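Local coordinates for protein hemin degrading factor (Pseudomonas aeruginosa, PDB 4MF9) that binds heme, takes part in its trafficking and probably also degrades it, at residues 81-85 and 267-273; 104-108 and 119-123; 194-199 and 230-234; 204-209 and 234-239. All coordinates share one frame; numbering follows the deposited sequence.

Interaction 1 (81-85 and 267-273); sequences ALTRN and GNAHCIQ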
# COMPACT_ATOMS: atom_id res chain seq x y z
N ALA A 81 -4.02 -3.00 -9.89
CA ALA A 81 -4.25 -2.83 -8.46
C ALA A 81 -3.51 -1.59 -8.01
O ALA A 81 -2.35 -1.37 -8.39
CB ALA A 81 -3.76 -4.07 -7.69
N LEU A 82 -4.18 -0.77 -7.21
CA LEU A 82 -3.58 0.48 -6.74
C LEU A 82 -3.63 0.55 -5.23
O LEU A 82 -4.71 0.58 -4.63
CB LEU A 82 -4.30 1.70 -7.32
CG LEU A 82 -3.62 3.09 -7.37
CD1 LEU A 82 -4.43 4.01 -8.30
CD2 LEU A 82 -3.48 3.75 -6.01
N THR A 83 -2.46 0.58 -4.60
CA THR A 83 -2.38 0.71 -3.15
C THR A 83 -1.38 1.81 -2.83
O THR A 83 -0.32 1.84 -3.43
CB THR A 83 -1.88 -0.59 -2.53
OG1 THR A 83 -2.81 -1.63 -2.86
CG2 THR A 83 -1.75 -0.46 -1.03
N ARG A 84 -1.72 2.70 -1.91
CA ARG A 84 -0.83 3.81 -1.60
C ARG A 84 -0.91 4.19 -0.13
O ARG A 84 -1.78 3.74 0.61
CB ARG A 84 -1.20 5.05 -2.44
CG ARG A 84 -2.54 5.67 -2.04
CD ARG A 84 -2.78 7.01 -2.69
NE ARG A 84 -1.79 8.00 -2.29
CZ ARG A 84 -1.56 9.13 -2.95
NH1 ARG A 84 -2.26 9.41 -4.05
NH2 ARG A 84 -0.63 9.97 -2.52
N ASN A 85 0.04 5.02 0.27
CA ASN A 85 -0.08 5.75 1.52
C ASN A 85 0.08 7.21 1.13
O ASN A 85 -0.04 7.55 -0.05
CB ASN A 85 0.99 5.29 2.52
CG ASN A 85 2.38 5.21 1.89
OD1 ASN A 85 2.92 6.22 1.47
ND2 ASN A 85 2.94 4.01 1.83
N GLY A 267 2.35 0.04 1.45
CA GLY A 267 1.04 -0.14 2.04
C GLY A 267 0.60 0.94 2.99
O GLY A 267 1.22 1.99 3.13
N ASN A 268 -0.52 0.65 3.64
CA ASN A 268 -1.11 1.49 4.66
C ASN A 268 -1.52 0.54 5.78
O ASN A 268 -1.15 -0.63 5.75
CB ASN A 268 -2.31 2.26 4.07
CG ASN A 268 -3.30 1.34 3.37
OD1 ASN A 268 -3.89 0.45 3.99
ND2 ASN A 268 -3.51 1.56 2.07
N ALA A 269 -2.31 1.01 6.74
CA ALA A 269 -2.68 0.16 7.87
C ALA A 269 -3.48 -1.09 7.47
O ALA A 269 -3.53 -2.06 8.23
CB ALA A 269 -3.46 0.98 8.89
N HIS A 270 -4.08 -1.08 6.29
CA HIS A 270 -5.05 -2.12 5.93
C HIS A 270 -4.68 -2.99 4.74
O HIS A 270 -5.36 -3.98 4.44
CB HIS A 270 -6.42 -1.47 5.68
CG HIS A 270 -6.82 -0.50 6.74
ND1 HIS A 270 -7.27 -0.90 7.98
CD2 HIS A 270 -6.80 0.85 6.76
CE1 HIS A 270 -7.53 0.17 8.71
NE2 HIS A 270 -7.25 1.25 8.00
N CYS A 271 -3.63 -2.63 4.02
CA CYS A 271 -3.30 -3.31 2.79
C CYS A 271 -1.84 -3.11 2.47
O CYS A 271 -1.32 -2.00 2.60
CB CYS A 271 -4.18 -2.78 1.64
SG CYS A 271 -4.02 -3.67 0.08
N ILE A 272 -1.17 -4.19 2.09
CA ILE A 272 0.20 -4.08 1.60
C ILE A 272 0.27 -4.71 0.22
O ILE A 272 -0.24 -5.81 0.01
CB ILE A 272 1.20 -4.76 2.56
CG1 ILE A 272 1.15 -4.09 3.94
CG2 ILE A 272 2.60 -4.73 1.95
CD1 ILE A 272 1.78 -4.91 5.07
N GLN A 273 0.89 -3.98 -0.71
CA GLN A 273 1.03 -4.42 -2.09
C GLN A 273 2.52 -4.54 -2.43
O GLN A 273 3.33 -3.70 -2.03
CB GLN A 273 0.36 -3.41 -3.03
CG GLN A 273 0.39 -3.77 -4.50
CD GLN A 273 -0.63 -2.96 -5.32
OE1 GLN A 273 -1.81 -2.86 -4.96
NE2 GLN A 273 -0.17 -2.38 -6.42
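Three carboxamides carry this contact, each meeting a backbone carbonyl of the other segment close to its own plane: A81 O for Q273, R84 O for N268 and G267 O for N85. The contact joins the two HemS/ChuX-family halves of the chain: strand 78-84 of one antiparallel sheet and beta hairpin 262-268/271-277 of the other; strands 81-84 and 271-273 run at 116° to each other. At the turn, N268 OD1 accepts from H270 N, an Asx turn, while its ND2 reaches R84 O at 3.1 Å in an almost straight bond (174°). N268 ND2 also serves V152 O, so one amide ties the hairpin turn to two neighbouring strands. N85 ND2 lies 3.0 Å from G267 O and also bonds to I333 O. Q273 puts CG anti to its backbone N (chi1 -178°) and extends over T83, with T83 CB 3.6 Å from Q273 CB. Its NE2 bonds to A81 O at 3.1 Å, approaching from above the carbonyl plane, and also pairs with H90 ND1. The buried hydroxyl of T83, which has H153 ND1 as a second partner, donates to the other end of this amide, OG1 to Q273 OE1 at 2.6 Å.

Interaction 2 (104-108 and 119-123); sequences NGQMG and LFLGG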
# COMPACT_ATOMS: atom_id res chain seq x y z
N ASN A 104 -11.76 -16.78 9.68
CA ASN A 104 -12.41 -15.76 10.42
C ASN A 104 -12.73 -14.53 9.57
O ASN A 104 -13.28 -13.61 10.04
CB ASN A 104 -11.61 -15.42 11.66
CG ASN A 104 -10.38 -14.62 11.37
OD1 ASN A 104 -9.92 -14.59 10.28
ND2 ASN A 104 -9.83 -13.99 12.39
N GLY A 105 -12.31 -14.57 8.31
CA GLY A 105 -12.56 -13.50 7.35
C GLY A 105 -11.87 -12.18 7.66
O GLY A 105 -12.32 -11.12 7.22
N GLN A 106 -10.81 -12.25 8.43
CA GLN A 106 -10.09 -11.05 8.77
C GLN A 106 -8.76 -10.87 8.00
O GLN A 106 -8.17 -9.84 8.08
CB GLN A 106 -9.79 -10.98 10.26
CG GLN A 106 -10.97 -10.98 11.20
CD GLN A 106 -12.00 -9.96 10.86
OE1 GLN A 106 -13.07 -10.26 10.36
NE2 GLN A 106 -11.71 -8.75 11.16
N MET A 107 -8.33 -11.89 7.30
CA MET A 107 -7.10 -11.85 6.54
C MET A 107 -7.27 -12.35 5.12
O MET A 107 -7.76 -13.42 4.92
CB MET A 107 -5.95 -12.60 7.21
CG MET A 107 -4.61 -12.39 6.55
SD MET A 107 -3.65 -10.98 7.12
CE MET A 107 -4.48 -10.56 8.62
N GLY A 108 -6.79 -11.57 4.18
CA GLY A 108 -6.82 -11.96 2.79
C GLY A 108 -5.42 -12.01 2.21
O GLY A 108 -4.54 -11.23 2.59
N LEU A 119 -3.82 -8.49 2.80
CA LEU A 119 -5.02 -7.71 3.09
C LEU A 119 -5.44 -7.89 4.54
O LEU A 119 -5.65 -9.01 5.00
CB LEU A 119 -6.16 -8.12 2.15
CG LEU A 119 -5.77 -8.26 0.67
CD1 LEU A 119 -6.90 -8.86 -0.17
CD2 LEU A 119 -5.32 -6.91 0.10
N PHE A 120 -5.54 -6.77 5.26
CA PHE A 120 -5.96 -6.80 6.67
C PHE A 120 -7.37 -6.25 6.76
O PHE A 120 -7.59 -5.05 6.94
CB PHE A 120 -4.97 -6.01 7.52
CG PHE A 120 -3.56 -6.44 7.31
CD1 PHE A 120 -3.07 -7.58 7.92
CD2 PHE A 120 -2.73 -5.72 6.46
CE1 PHE A 120 -1.78 -7.99 7.71
CE2 PHE A 120 -1.44 -6.12 6.24
CZ PHE A 120 -0.96 -7.25 6.86
N LEU A 121 -8.32 -7.17 6.63
CA LEU A 121 -9.71 -6.87 6.28
C LEU A 121 -10.53 -6.24 7.40
O LEU A 121 -11.63 -5.73 7.17
CB LEU A 121 -10.40 -8.15 5.82
CG LEU A 121 -9.74 -8.83 4.63
CD1 LEU A 121 -10.50 -10.10 4.27
CD2 LEU A 121 -9.69 -7.88 3.43
N GLY A 122 -10.00 -6.27 8.60
CA GLY A 122 -10.70 -5.80 9.75
C GLY A 122 -11.09 -4.37 9.74
O GLY A 122 -12.09 -4.03 10.25
N GLY A 123 -10.24 -3.52 9.19
CA GLY A 123 -10.55 -2.10 9.08
C GLY A 123 -11.24 -1.73 7.76
O GLY A 123 -11.58 -0.57 7.53
O HOH W 1 -7.62 -7.45 9.89
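M107 and F120 run alongside each other on the same face of the hairpin. The methionine sets out with CG anti to its backbone N (chi1 -171°), then bends at chi2 and again at chi3, which is nearly eclipsed at 15°. This folding turns the thioether back toward the phenyl ring: CE comes within 3.4 Å of F120 CD1, and SD lies 4.4 Å from the ring centroid. It is an oblique Met-aromatic contact, 52° off the ring normal. F120 belongs to the heme pocket and touches the porphyrin; M107 lies beside its ring. The two strands form the antiparallel hairpin 107-110/117-120. M107 and F120 are a non-hydrogen-bonded pair; G108 and L119 are a hydrogen-bonded one, joined by G108 N to L119 O at 2.9 Å and by the return bond from L119 N to G108 O. On the opposite face L119 lies against the bare backbone of G108, and its side chain meets L70 of helix 66-72. Where strand 119-120 turns into the 3-10 segment 121-123, L121 swings its CD1 to 3.6 Å from G105 O, while L121 N bonds to Q106 O. A water donates to the same Q106 O at 3.0 Å and accepts from G122 N.

Interaction 3 (194-199 and 230-234); sequences LVDAQI and QALRL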
# COMPACT_ATOMS: atom_id res chain seq x y z
N LEU A 194 6.38 5.46 24.22
CA LEU A 194 7.36 5.55 25.25
C LEU A 194 8.50 6.38 24.73
O LEU A 194 8.71 6.44 23.57
CB LEU A 194 7.82 4.17 25.61
CG LEU A 194 6.68 3.26 25.97
CD1 LEU A 194 7.26 2.05 26.62
CD2 LEU A 194 5.73 3.92 26.94
N VAL A 195 9.22 7.05 25.60
CA VAL A 195 10.47 7.65 25.24
C VAL A 195 11.53 6.56 25.10
O VAL A 195 11.35 5.50 25.60
CB VAL A 195 10.89 8.72 26.21
CG1 VAL A 195 10.00 9.95 26.06
CG2 VAL A 195 10.87 8.20 27.61
N ASP A 196 12.63 6.84 24.43
CA ASP A 196 13.58 5.82 24.10
C ASP A 196 14.10 5.22 25.39
O ASP A 196 14.25 4.06 25.49
CB ASP A 196 14.69 6.38 23.23
CG ASP A 196 14.26 6.61 21.77
OD1 ASP A 196 13.10 6.46 21.38
OD2 ASP A 196 15.15 6.92 21.01
N ALA A 197 14.30 6.04 26.40
CA ALA A 197 14.86 5.63 27.69
C ALA A 197 13.95 4.69 28.48
O ALA A 197 14.38 4.11 29.48
CB ALA A 197 15.21 6.85 28.52
N GLN A 198 12.70 4.55 28.04
CA GLN A 198 11.76 3.65 28.71
C GLN A 198 11.71 2.27 28.07
O GLN A 198 11.11 1.35 28.63
CB GLN A 198 10.35 4.26 28.72
CG GLN A 198 10.14 5.30 29.81
CD GLN A 198 8.76 5.95 29.73
OE1 GLN A 198 8.30 6.33 28.65
NE2 GLN A 198 8.11 6.08 30.88
N ILE A 199 12.32 2.12 26.91
CA ILE A 199 12.40 0.85 26.27
C ILE A 199 13.52 -0.01 26.86
O ILE A 199 14.57 0.47 27.10
CB ILE A 199 12.65 1.01 24.75
CG1 ILE A 199 11.67 1.99 24.15
CG2 ILE A 199 12.59 -0.32 24.05
CD1 ILE A 199 10.25 1.71 24.48
N GLN A 230 11.87 3.80 16.45
CA GLN A 230 12.46 3.75 17.76
C GLN A 230 13.30 2.49 17.95
O GLN A 230 14.36 2.59 18.45
CB GLN A 230 11.36 3.78 18.80
CG GLN A 230 11.75 3.82 20.23
CD GLN A 230 10.56 4.08 21.12
OE1 GLN A 230 9.56 3.42 21.01
NE2 GLN A 230 10.69 5.02 21.99
N ALA A 231 12.80 1.35 17.53
CA ALA A 231 13.58 0.11 17.66
C ALA A 231 14.82 0.14 16.76
O ALA A 231 15.86 -0.38 17.15
CB ALA A 231 12.72 -1.08 17.33
N LEU A 232 14.69 0.69 15.56
CA LEU A 232 15.83 0.80 14.64
C LEU A 232 16.94 1.63 15.29
O LEU A 232 18.12 1.26 15.25
CB LEU A 232 15.41 1.43 13.32
CG LEU A 232 14.30 0.72 12.55
CD1 LEU A 232 14.04 1.37 11.19
CD2 LEU A 232 14.63 -0.75 12.40
N ARG A 233 16.54 2.71 15.91
CA ARG A 233 17.39 3.63 16.61
C ARG A 233 18.11 2.94 17.77
O ARG A 233 19.21 3.26 18.08
CB ARG A 233 16.50 4.65 17.27
CG ARG A 233 17.09 6.00 17.43
CD ARG A 233 16.09 7.10 17.24
NE ARG A 233 15.02 7.15 18.21
CZ ARG A 233 13.75 7.25 17.87
NH1 ARG A 233 13.41 7.29 16.62
NH2 ARG A 233 12.82 7.30 18.78
N LEU A 234 17.42 2.03 18.45
CA LEU A 234 17.96 1.40 19.65
C LEU A 234 18.65 0.07 19.35
O LEU A 234 19.29 -0.52 20.22
CB LEU A 234 16.84 1.17 20.67
CG LEU A 234 16.04 2.38 21.16
CD1 LEU A 234 14.95 1.93 22.11
CD2 LEU A 234 16.92 3.41 21.82
O HOH W 2 7.05 3.73 22.01
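Q230 stretches out from its helix with CG anti to the backbone N (chi1 -176°) and the chain extended beyond, bringing its amide between L194 and D196, while R233 bends at chi2 and chi3 to lay its guanidinium beside the same aspartate. The result is a side-on bidentate salt bridge, supplemented by the glutamine, that fastens the loop leading into helix 201-210 to helix 228-235. Carboxylate and guanidinium are nearly coplanar, 18° apart. R233 NH2 meets D196 OD1 at 2.7 Å and R233 NE meets D196 OD2 at 2.8 Å, each oxygen using its syn lone pair. Q230 NE2 comes to D196 OD1 from the anti side, at 2.9 Å, and so donates to an oxygen already held by the arginine; with its other hydrogen NE2 bonds to L194 O. The amide oxygen of Q230 is held by Q227 N, and a water lies between it and L194 N. Two donors on D196 OD1 and one on OD2 would favour the charged carboxylate. Beside this polar cluster the apolar part of the loop closes on the helix: I199 lays CG1 against the Q230 amide and crosses L234 at about a right angle, its CB 3.6 Å from L234 CD1.

Interaction 4 (204-209 and 234-239); sequences LREGWA and LAGGEW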
# COMPACT_ATOMS: atom_id res chain seq x y z
N LEU A 204 15.25 -6.02 23.73
CA LEU A 204 14.91 -5.85 22.33
C LEU A 204 16.01 -6.35 21.43
O LEU A 204 15.75 -7.14 20.59
CB LEU A 204 14.77 -4.36 22.11
CG LEU A 204 14.12 -3.75 20.90
CD1 LEU A 204 14.77 -2.46 20.54
CD2 LEU A 204 13.93 -4.65 19.75
N ARG A 205 17.23 -5.98 21.72
CA ARG A 205 18.39 -6.48 21.00
C ARG A 205 18.56 -7.98 21.12
O ARG A 205 18.88 -8.65 20.17
CB ARG A 205 19.65 -5.80 21.50
CG ARG A 205 19.90 -4.38 21.10
CD ARG A 205 21.25 -3.88 21.63
NE ARG A 205 22.12 -3.71 20.49
CZ ARG A 205 23.23 -4.37 20.22
NH1 ARG A 205 23.75 -5.26 21.05
NH2 ARG A 205 23.85 -4.09 19.11
N GLU A 206 18.32 -8.49 22.32
CA GLU A 206 18.41 -9.92 22.48
C GLU A 206 17.42 -10.67 21.62
O GLU A 206 17.78 -11.53 20.87
CB GLU A 206 18.25 -10.29 23.95
CG GLU A 206 18.43 -11.77 24.18
CD GLU A 206 18.51 -12.18 25.66
OE1 GLU A 206 18.58 -11.33 26.57
OE2 GLU A 206 18.50 -13.37 25.84
N GLY A 207 16.17 -10.22 21.66
CA GLY A 207 15.13 -10.76 20.80
C GLY A 207 15.41 -10.56 19.32
O GLY A 207 15.10 -11.44 18.51
N TRP A 208 16.00 -9.42 18.97
CA TRP A 208 16.35 -9.11 17.58
C TRP A 208 17.33 -10.15 17.04
O TRP A 208 17.12 -10.72 15.97
CB TRP A 208 16.97 -7.71 17.47
CG TRP A 208 17.11 -7.20 16.04
CD1 TRP A 208 17.78 -7.80 15.00
CD2 TRP A 208 16.58 -5.97 15.52
NE1 TRP A 208 17.69 -7.02 13.87
CE2 TRP A 208 16.96 -5.90 14.16
CE3 TRP A 208 15.83 -4.93 16.07
CZ2 TRP A 208 16.61 -4.81 13.35
CZ3 TRP A 208 15.48 -3.86 15.26
CH2 TRP A 208 15.87 -3.81 13.92
N ALA A 209 18.38 -10.39 17.79
CA ALA A 209 19.40 -11.37 17.46
C ALA A 209 18.78 -12.79 17.33
O ALA A 209 19.24 -13.58 16.58
CB ALA A 209 20.47 -11.34 18.53
N LEU A 234 17.42 2.03 18.45
CA LEU A 234 17.96 1.40 19.65
C LEU A 234 18.65 0.07 19.35
O LEU A 234 19.29 -0.52 20.22
CB LEU A 234 16.84 1.17 20.67
CG LEU A 234 16.04 2.38 21.16
CD1 LEU A 234 14.95 1.93 22.11
CD2 LEU A 234 16.92 3.41 21.82
N ALA A 235 18.50 -0.40 18.11
CA ALA A 235 19.05 -1.71 17.75
C ALA A 235 20.57 -1.73 17.74
O ALA A 235 21.19 -2.72 18.17
CB ALA A 235 18.50 -2.16 16.41
N GLY A 236 21.18 -0.66 17.25
CA GLY A 236 22.63 -0.61 17.10
C GLY A 236 22.99 -0.79 15.64
O GLY A 236 22.27 -1.46 14.90
N GLY A 237 24.13 -0.22 15.24
CA GLY A 237 24.55 -0.18 13.85
C GLY A 237 24.66 -1.51 13.12
O GLY A 237 24.50 -1.56 11.90
N GLU A 238 24.92 -2.60 13.84
CA GLU A 238 24.99 -3.89 13.16
C GLU A 238 23.61 -4.35 12.66
O GLU A 238 23.51 -5.16 11.74
CB GLU A 238 25.65 -4.95 14.04
CG GLU A 238 24.82 -5.45 15.22
CD GLU A 238 24.90 -4.55 16.43
OE1 GLU A 238 25.08 -3.32 16.27
OE2 GLU A 238 24.78 -5.07 17.56
N TRP A 239 22.55 -3.82 13.27
CA TRP A 239 21.18 -4.25 12.90
C TRP A 239 20.46 -3.19 12.07
O TRP A 239 19.57 -3.52 11.26
CB TRP A 239 20.35 -4.56 14.16
CG TRP A 239 20.86 -5.69 15.02
CD1 TRP A 239 21.20 -5.62 16.35
CD2 TRP A 239 21.09 -7.06 14.62
NE1 TRP A 239 21.63 -6.86 16.80
CE2 TRP A 239 21.57 -7.75 15.76
CE3 TRP A 239 20.93 -7.75 13.41
CZ2 TRP A 239 21.89 -9.12 15.72
CZ3 TRP A 239 21.26 -9.11 13.38
CH2 TRP A 239 21.73 -9.78 14.53
O HOH W 3 21.78 -8.09 19.29
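W208 presents one face of its indole to two bumps from segment 234-239: the methyl of A235 sits over the six-membered ring, CB 3.9 Å from the centroid, and W239 CB sits over the five-membered ring, both as CH-pi contacts. The W239 indole runs antiparallel alongside W208, the five-membered rings oblique at 34° with their centroids 4.1 Å apart. Its far end, CZ2, lies against A209, 3.9 Å from A209 CB, and E238 CG lies on its other face. Helix 201-210 packs over the C-terminal end of helix 228-235, which the chain leaves at G236 with positive phi, while L204 CD1 rests against L234 CB. At the rim R205, bent at chi3, curls over the end of the helix: NE donates to A235 O at 2.7 Å, and W239 NE1 lies above one face of the guanidinium, toward its rim. The R205-E238 salt bridge is modelled too close, its geometry doubtful. A water joins R205 O to W239 NE1, 2.8 Å from the latter, whereas W208 NE1 is held by R312 O, next to the heme-binding K313. The contact is thus mostly apolar, while the arginine's charge would probably interact favourably with the negative, C-terminal end of the helix dipole.

From the N terminus, 81-85 opens the longest loop, closed by interaction 1 at 267-273 and joining the two antiparallel sheets; the other three contacts nest inside it. Interaction 2 comes first, a short hairpin opening at 104-108 and closed at 119-123. It touches interaction 1: H270 O lies 2.9 Å from F120 N, a probable hydrogen bond, and strands 117-120 and 271-277 are neighbours in one sheet. Later, 194-199 and 204-209 open interactions 3 and 4, which cross, since 230-234 and 234-239 close them in the same order. They share L234 and bind the loop, helix 201-210 and helix 228-235 into one helical group, whose contacts lie about 15 Å or more, between nearest atoms, from interactions 1 and 2.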